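PDB 3JS6: ParM protein from Staphylococcus aureus, which probably assembles into actin-like filaments that help to segregate plasmid DNA between daughter cells. Local coordinates for residues D85-K90 / T127-K132; G14-K19 / I27-G32. One frame throughout, in Å; residues are numbered along the deposited sequence.

Contact 1: D85-K90 / T127-K132; sequences DRYDIK and TDKQAK
The hydroxyl of Y87, whose ring packs on K129, is gripped by several groups. R86 NH2 donates to Y87 OH at 2.8 Å, with the oxygen in the plane of the guanidinium. R86 NE adds a weak bond, and E124 OE1 is a further partner. These bonds limit how far the buried ring can shift. The ring lies between R86 CG, over the centre of one face, and the backbone oxygen of K129, over the opposite face. K129 crosses the ring at about a right angle, and its CG meets Y87 CD1 and CE1, each at 3.9 Å. The ammonium of K129 goes elsewhere, to a weak hydrogen bond with N84 O. F92 and F133 bring further rings to Y87.

The second tie is a salt bridge nearer the surface. K132 NZ donates to D88 OD2 at 2.6 Å, on the syn side of the carboxylate. The K132 chain bends at chi3 (-62°), which turns CE out of the line of the chain. The two side chains cross at about a right angle, and D88 OD1 lies 3.4 Å from K132 CD. D128 OD2 is a long partner of the same NZ, at 3.8 Å. The two carboxylates should together favour a charged lysine.

T127 is the N-cap of helix 128-137: its OG1 accepts from K129 N at 2.9 Å. The 3-10 turn 86-88 leads to I89, the N-cap of helix 90-104. The contact therefore joins the lead-in to one helix with the first turn of another. It is a loop-to-helix packing round Y87, with the D88, D128, K132 salt-bridge network at its side, within the N-terminal domain of an actin-like protein.

Contact 2: G14-K19 / I27-G32; sequences GFVKGK and IPSRIG
F15 and P28 sit opposite each other as an antiparallel, non-hydrogen-bonded pair, and their side chains cross obliquely. Their CB atoms diverge, yet the rings still meet. In F15, chi1 of -69° sets CG beside the backbone N, and the ring then reaches P28 through CD1 and CE1. F15 CE1 comes to P28 CG at 3.6 Å, an oblique approach, and F15 CD1 lies 3.6 Å from P28 N. Toward strand 15-20 this pair uses no N-H of residue 28, so P28 fits here.

The next pair, V16 with I27, turns both side chains to the other face of the sheet, toward helix 90-104. There V16 meets S99 and I27 meets L102. S29 points toward the partner strand, and its CB packs on G14 O at 3.6 Å. V16 CG2 comes to 4.2 Å from the same S29 CB.

Backbone bonds hold the register. V16 N donates to I27 O at 2.8 Å and nearly straight (173° at the hydrogen). I27 N returns a bond to V16 O at 3.1 Å. S29 N donates to G14 O at 2.7 Å, from well above the carbonyl plane. That same oxygen also receives a CA-H...O contact from P28.

S29 is the centre of an inverse gamma turn, closed by R30 N to P28 O. It breaks the strand, and S29 also bonds T80. On the first strand K17 folds back, and its NZ bonds F15 O from above the carbonyl plane. D10 is a weak, long ion partner of this lysine.

The arrangement is an antiparallel beta hairpin of the actin-like fold. The turn before it, between strands 4-11 and 15-20, is consistent with the phosphate-binding loop of actin relatives.

In the fold
Both contacts lie in the actin-like N-terminal domain. Their centres are about 18 Å apart, and their nearest atoms stay about 6 Å apart without touching. Helix 90-104 relates them. Residues 85-90 of contact 1 lead into it, while V16, I27 and S29 of contact 2 pack on its side. R86, next to Y87 of contact 1, gives a second tie: its NH1 bonds F11 O at the end of strand 4-11, just before the turn that leads into strand 15-20. A third passes through T80, which pairs with S29 and lies shortly before segment 85-90. No nucleotide is bound in this apo structure. By family resemblance, contact 2 is probably beside the phosphate site.

Contact 1: D85-K90 / T127-K132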
# COMPACT_ATOMS: atom_id res chain seq x y z
N ASP A 85 14.33 -0.56 -9.37
CA ASP A 85 14.69 -1.79 -10.05
C ASP A 85 14.40 -3.00 -9.15
O ASP A 85 14.91 -4.09 -9.37
CB ASP A 85 16.18 -1.76 -10.42
CG ASP A 85 17.05 -1.37 -9.25
OD1 ASP A 85 17.13 -2.15 -8.28
OD2 ASP A 85 17.63 -0.26 -9.29
N ARG A 86 13.56 -2.78 -8.15
CA ARG A 86 13.20 -3.86 -7.22
C ARG A 86 12.60 -5.04 -7.98
O ARG A 86 12.67 -6.19 -7.51
CB ARG A 86 12.17 -3.35 -6.21
CG ARG A 86 10.88 -2.87 -6.86
CD ARG A 86 9.89 -2.30 -5.85
NE ARG A 86 8.66 -1.86 -6.51
CZ ARG A 86 7.51 -1.59 -5.88
NH1 ARG A 86 7.41 -1.72 -4.56
NH2 ARG A 86 6.46 -1.19 -6.59
N TYR A 87 12.05 -4.77 -9.16
CA TYR A 87 11.40 -5.85 -9.94
C TYR A 87 12.36 -6.97 -10.34
O TYR A 87 11.93 -8.09 -10.59
CB TYR A 87 10.67 -5.27 -11.20
CG TYR A 87 9.73 -4.18 -10.73
CD1 TYR A 87 10.07 -2.83 -10.90
CD2 TYR A 87 8.54 -4.49 -10.10
CE1 TYR A 87 9.26 -1.83 -10.45
CE2 TYR A 87 7.72 -3.48 -9.60
CZ TYR A 87 8.10 -2.15 -9.77
OH TYR A 87 7.30 -1.14 -9.27
N ASP A 88 13.65 -6.66 -10.37
CA ASP A 88 14.65 -7.66 -10.75
C ASP A 88 15.43 -8.18 -9.55
O ASP A 88 16.36 -8.96 -9.71
CB ASP A 88 15.65 -7.07 -11.75
CG ASP A 88 14.99 -6.63 -13.04
OD1 ASP A 88 14.34 -7.48 -13.69
OD2 ASP A 88 15.14 -5.44 -13.39
N ILE A 89 15.05 -7.76 -8.34
CA ILE A 89 15.77 -8.22 -7.15
C ILE A 89 15.04 -9.37 -6.47
O ILE A 89 13.84 -9.29 -6.24
CB ILE A 89 15.96 -7.07 -6.12
CG1 ILE A 89 16.66 -5.87 -6.78
CG2 ILE A 89 16.80 -7.56 -4.94
CD1 ILE A 89 17.99 -6.19 -7.38
N LYS A 90 15.79 -10.42 -6.15
CA LYS A 90 15.28 -11.62 -5.49
C LYS A 90 14.35 -11.32 -4.33
O LYS A 90 13.27 -11.90 -4.21
CB LYS A 90 16.46 -12.46 -4.99
CG LYS A 90 16.12 -13.48 -3.95
CD LYS A 90 15.74 -14.79 -4.56
CE LYS A 90 15.71 -15.86 -3.48
NZ LYS A 90 17.03 -16.00 -2.85
N THR A 127 6.66 2.46 -18.36
CA THR A 127 8.01 2.14 -18.75
C THR A 127 8.22 0.64 -18.85
O THR A 127 7.26 -0.13 -18.86
CB THR A 127 9.02 2.67 -17.72
OG1 THR A 127 9.01 1.82 -16.57
CG2 THR A 127 8.64 4.09 -17.29
N ASP A 128 9.49 0.24 -18.93
CA ASP A 128 9.86 -1.16 -19.02
C ASP A 128 9.65 -1.83 -17.66
O ASP A 128 9.65 -3.05 -17.55
CB ASP A 128 11.33 -1.29 -19.42
CG ASP A 128 12.27 -0.65 -18.42
OD1 ASP A 128 12.13 0.56 -18.15
OD2 ASP A 128 13.15 -1.38 -17.89
N LYS A 129 9.51 -1.01 -16.62
CA LYS A 129 9.28 -1.51 -15.27
C LYS A 129 7.91 -2.18 -15.23
O LYS A 129 7.75 -3.26 -14.68
CB LYS A 129 9.34 -0.37 -14.26
CG LYS A 129 10.71 -0.14 -13.62
CD LYS A 129 11.85 -0.41 -14.57
CE LYS A 129 13.20 -0.20 -13.89
NZ LYS A 129 13.40 1.21 -13.48
N GLN A 130 6.92 -1.54 -15.84
CA GLN A 130 5.58 -2.10 -15.87
C GLN A 130 5.60 -3.46 -16.56
O GLN A 130 4.91 -4.39 -16.13
CB GLN A 130 4.59 -1.16 -16.58
CG GLN A 130 3.17 -1.72 -16.59
CD GLN A 130 2.12 -0.73 -17.09
OE1 GLN A 130 0.92 -1.02 -17.07
NE2 GLN A 130 2.57 0.43 -17.54
N ALA A 131 6.39 -3.60 -17.62
CA ALA A 131 6.48 -4.88 -18.33
C ALA A 131 7.06 -5.97 -17.43
O ALA A 131 6.56 -7.09 -17.39
CB ALA A 131 7.34 -4.74 -19.57
N LYS A 132 8.13 -5.66 -16.70
CA LYS A 132 8.73 -6.65 -15.82
C LYS A 132 7.85 -6.96 -14.60
O LYS A 132 7.87 -8.08 -14.11
CB LYS A 132 10.11 -6.17 -15.36
CG LYS A 132 11.15 -6.21 -16.48
CD LYS A 132 12.54 -5.79 -16.02
CE LYS A 132 12.56 -4.35 -15.52
NZ LYS A 132 13.94 -3.92 -15.17

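Contact 2: G14-K19 / I27-G32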
# COMPACT_ATOMS: atom_id res chain seq x y z
N GLY A 14 7.07 0.68 3.31
CA GLY A 14 7.59 -0.35 4.18
C GLY A 14 6.58 -1.44 4.52
O GLY A 14 6.89 -2.32 5.32
N PHE A 15 5.40 -1.40 3.92
CA PHE A 15 4.37 -2.40 4.20
C PHE A 15 3.69 -2.93 2.94
O PHE A 15 3.51 -2.19 1.98
CB PHE A 15 3.27 -1.80 5.08
CG PHE A 15 3.70 -1.49 6.47
CD1 PHE A 15 3.64 -2.45 7.47
CD2 PHE A 15 4.18 -0.22 6.79
CE1 PHE A 15 4.04 -2.17 8.77
CE2 PHE A 15 4.58 0.08 8.09
CZ PHE A 15 4.51 -0.90 9.08
N VAL A 16 3.30 -4.19 2.97
CA VAL A 16 2.58 -4.79 1.84
C VAL A 16 1.15 -4.97 2.34
O VAL A 16 0.94 -5.52 3.43
CB VAL A 16 3.15 -6.18 1.47
CG1 VAL A 16 2.26 -6.85 0.44
CG2 VAL A 16 4.56 -6.03 0.92
N LYS A 17 0.18 -4.51 1.57
CA LYS A 17 -1.23 -4.65 1.95
C LYS A 17 -1.84 -5.63 0.93
O LYS A 17 -1.53 -5.56 -0.25
CB LYS A 17 -1.98 -3.31 1.86
CG LYS A 17 -1.80 -2.37 3.08
CD LYS A 17 -0.43 -1.76 3.14
CE LYS A 17 -0.11 -0.92 1.92
NZ LYS A 17 1.19 -0.17 2.11
N GLY A 18 -2.72 -6.50 1.41
CA GLY A 18 -3.37 -7.45 0.54
C GLY A 18 -4.83 -7.67 0.90
O GLY A 18 -5.23 -7.56 2.05
N LYS A 19 -5.66 -7.97 -0.10
CA LYS A 19 -7.06 -8.22 0.21
C LYS A 19 -7.64 -9.21 -0.80
O LYS A 19 -7.35 -9.14 -1.99
CB LYS A 19 -7.85 -6.91 0.18
CG LYS A 19 -9.33 -7.01 0.56
CD LYS A 19 -10.00 -5.64 0.61
CE LYS A 19 -11.43 -5.75 1.15
NZ LYS A 19 -12.36 -6.34 0.14
N ILE A 27 1.50 -6.21 6.40
CA ILE A 27 2.72 -6.78 6.97
C ILE A 27 3.91 -6.00 6.46
O ILE A 27 3.91 -5.56 5.30
CB ILE A 27 2.84 -8.26 6.49
CG1 ILE A 27 1.62 -9.05 6.99
CG2 ILE A 27 4.17 -8.90 6.94
CD1 ILE A 27 1.40 -10.41 6.31
N PRO A 28 4.94 -5.80 7.31
CA PRO A 28 6.13 -5.07 6.90
C PRO A 28 6.77 -5.73 5.69
O PRO A 28 6.78 -6.95 5.57
CB PRO A 28 7.04 -5.16 8.13
CG PRO A 28 6.05 -5.17 9.27
CD PRO A 28 4.98 -6.13 8.75
N SER A 29 7.32 -4.92 4.79
CA SER A 29 7.95 -5.42 3.59
C SER A 29 9.34 -5.99 3.94
O SER A 29 10.36 -5.42 3.61
CB SER A 29 8.06 -4.28 2.57
OG SER A 29 8.76 -4.68 1.41
N ARG A 30 9.33 -7.13 4.64
CA ARG A 30 10.54 -7.82 5.10
C ARG A 30 10.31 -9.29 4.86
O ARG A 30 9.18 -9.75 4.91
CB ARG A 30 10.74 -7.65 6.63
CG ARG A 30 11.13 -6.26 7.10
CD ARG A 30 11.07 -6.15 8.63
NE ARG A 30 12.01 -7.05 9.32
CZ ARG A 30 13.33 -6.94 9.26
NH1 ARG A 30 13.89 -5.97 8.53
NH2 ARG A 30 14.10 -7.76 9.95
N ILE A 31 11.37 -10.03 4.61
CA ILE A 31 11.23 -11.45 4.37
C ILE A 31 12.39 -12.19 5.03
O ILE A 31 13.47 -11.63 5.22
CB ILE A 31 11.18 -11.73 2.85
CG1 ILE A 31 10.68 -13.14 2.59
CG2 ILE A 31 12.55 -11.51 2.22
CD1 ILE A 31 10.26 -13.35 1.14
N GLY A 32 12.16 -13.44 5.41
CA GLY A 32 13.20 -14.24 6.03
C GLY A 32 13.26 -15.63 5.40
O GLY A 32 12.62 -15.92 4.38